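Local coordinates for conserved hypothetical protein (Sulfolobus solfataricus, PDB 2FNA) that probably hydrolyses ATP as an archaeal AAA+ ATPase, holding ADP and magnesium in the crystal, and probably carries a C-terminal winged-helix domain, at residues Y236-G240 and I263-L267. Sequence-based numbering, arbitrary orientation.
Sequences YEKIG and INQTL
Ile239 and the side chains of Ile263, Thr266 and Leu267 form a buried apolar contact between the last turn of helix 232-239 and helix 259-282, in the helical region that follows the parallel sheet. The CD1 methyl of Ile239 touches two groups at equal range: it lies 3.8 Å from Thr266 CG2 and also 3.8 Å from Leu267 CD2. The Ile239 side chain runs nearly at right angles to that of Thr266. CG1 lies anti to the carbonyl carbon (chi1 -61°), and a second turn at chi2 (-54°) brings CD1 to Thr266 and Leu267. Ile263 borders the patch more loosely: its O is 4.2 Å and its CG2 4.5 Å from Ile239 CD1.

One rotation of Thr266 serves both its groups: OG1 bonds to Ala262 O, one turn back in its own helix, and CG2, anti to the backbone N, faces Ile239. Leu267 CD2 does double duty, also resting 3.8 Å from the carbonyl oxygen of Lys238. At the margin, the lysine's CB comes within 4.3 Å of Ile263 CG2.

Just past this turn Gly240 leaves the helix with phi 88°, and at its backbone angles a side chain would be jammed against the carbonyl O of Ile239; its N still bonds to Tyr236 O. Helix 243-256 joins the packing through Trp245, on Ile239, and Phe249, on Thr266, and Leu351 and Leu354 of helix 350-355 lie against Leu267. The side chain of Ile239 is about 11 Å from the bound ADP, and packing of a helix end against a long helix beyond the nucleotide-binding sheet is consistent with the helical lid that follows the core in AAA+ ATPases.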
loop_
_atom_site.group_PDB
_atom_site.type_symbol
_atom_site.label_atom_id
_atom_site.label_comp_id
_atom_site.label_asym_id
_atom_site.label_seq_id
_atom_site.Cartn_x
_atom_site.Cartn_y
_atom_site.Cartn_z
ATOM N N TYR A 236 10.812 -21.566 -1.019
ATOM C CA TYR A 236 11.450 -20.302 -0.632
ATOM C C TYR A 236 12.522 -19.840 -1.643
ATOM O O TYR A 236 12.603 -18.650 -1.980
ATOM C CB TYR A 236 12.054 -20.375 0.777
ATOM C CG TYR A 236 12.670 -19.048 1.206
ATOM C CD1 TYR A 236 11.880 -17.937 1.508
ATOM C CD2 TYR A 236 14.049 -18.896 1.252
ATOM C CE1 TYR A 236 12.468 -16.717 1.850
ATOM C CE2 TYR A 236 14.631 -17.702 1.607
ATOM C CZ TYR A 236 13.850 -16.627 1.916
ATOM O OH TYR A 236 14.484 -15.447 2.259
ATOM N N GLU A 237 13.350 -20.766 -2.107
ATOM C CA GLU A 237 14.411 -20.417 -3.053
ATOM C C GLU A 237 13.834 -19.845 -4.341
ATOM O O GLU A 237 14.390 -18.906 -4.882
ATOM C CB GLU A 237 15.318 -21.619 -3.354
ATOM C CG GLU A 237 16.316 -21.939 -2.213
ATOM C CD GLU A 237 16.740 -23.431 -2.092
ATOM O OE1 GLU A 237 16.314 -24.305 -2.906
ATOM O OE2 GLU A 237 17.524 -23.722 -1.145
ATOM N N LYS A 238 12.703 -20.385 -4.801
ATOM C CA LYS A 238 12.126 -20.016 -6.103
ATOM C C LYS A 238 11.181 -18.804 -6.043
ATOM O O LYS A 238 11.149 -17.982 -6.961
ATOM C CB LYS A 238 11.376 -21.214 -6.697
ATOM C CG LYS A 238 12.251 -22.249 -7.409
ATOM C CD LYS A 238 12.535 -21.849 -8.862
ATOM C CE LYS A 238 12.581 -23.052 -9.794
ATOM N NZ LYS A 238 13.474 -24.141 -9.296
ATOM N N ILE A 239 10.390 -18.717 -4.975
ATOM C CA ILE A 239 9.328 -17.717 -4.858
ATOM C C ILE A 239 9.786 -16.519 -4.029
ATOM O O ILE A 239 9.378 -15.382 -4.288
ATOM C CB ILE A 239 8.046 -18.332 -4.184
ATOM C CG1 ILE A 239 7.487 -19.493 -5.026
ATOM C CG2 ILE A 239 6.974 -17.248 -3.920
ATOM C CD1 ILE A 239 7.236 -19.123 -6.444
ATOM N N GLY A 240 10.582 -16.792 -2.997
ATOM C CA GLY A 240 11.067 -15.762 -2.083
ATOM C C GLY A 240 10.091 -15.524 -0.946
ATOM O O GLY A 240 9.188 -16.335 -0.704
ATOM N N ILE A 263 4.558 -23.825 -8.669
ATOM C CA ILE A 263 5.641 -22.838 -8.769
ATOM C C ILE A 263 5.603 -22.042 -10.054
ATOM O O ILE A 263 5.722 -20.810 -10.003
ATOM C CB ILE A 263 7.020 -23.500 -8.616
ATOM C CG1 ILE A 263 7.238 -23.822 -7.136
ATOM C CG2 ILE A 263 8.150 -22.561 -9.144
ATOM C CD1 ILE A 263 8.435 -24.635 -6.840
ATOM N N ASN A 264 5.473 -22.736 -11.199
ATOM C CA ASN A 264 5.495 -22.070 -12.482
ATOM C C ASN A 264 4.290 -21.152 -12.625
ATOM O O ASN A 264 4.411 -20.045 -13.131
ATOM C CB ASN A 264 5.556 -23.087 -13.632
ATOM C CG ASN A 264 6.931 -23.741 -13.770
ATOM O OD1 ASN A 264 7.964 -23.108 -13.540
ATOM N ND2 ASN A 264 6.943 -25.010 -14.151
ATOM N N GLN A 265 3.127 -21.611 -12.183
ATOM C CA GLN A 265 1.943 -20.761 -12.238
ATOM C C GLN A 265 2.099 -19.492 -11.380
ATOM O O GLN A 265 1.656 -18.388 -11.773
ATOM C CB GLN A 265 0.698 -21.542 -11.817
ATOM C CG GLN A 265 -0.562 -20.702 -11.851
ATOM C CD GLN A 265 -1.816 -21.530 -12.051
ATOM O OE1 GLN A 265 -1.753 -22.684 -12.473
ATOM N NE2 GLN A 265 -2.968 -20.935 -11.759
ATOM N N THR A 266 2.742 -19.632 -10.228
ATOM C CA THR A 266 2.977 -18.478 -9.330
ATOM C C THR A 266 3.937 -17.489 -9.960
ATOM O O THR A 266 3.679 -16.276 -9.996
ATOM C CB THR A 266 3.555 -18.905 -7.978
ATOM O OG1 THR A 266 2.649 -19.795 -7.316
ATOM C CG2 THR A 266 3.771 -17.686 -7.093
ATOM N N LEU A 267 5.053 -18.015 -10.442
ATOM C CA LEU A 267 5.999 -17.214 -11.219
ATOM C C LEU A 267 5.368 -16.492 -12.390
ATOM O O LEU A 267 5.609 -15.303 -12.573
ATOM C CB LEU A 267 7.142 -18.077 -11.689
ATOM C CG LEU A 267 7.998 -18.636 -10.545
ATOM C CD1 LEU A 267 9.154 -19.437 -11.136
ATOM C CD2 LEU A 267 8.530 -17.550 -9.643
#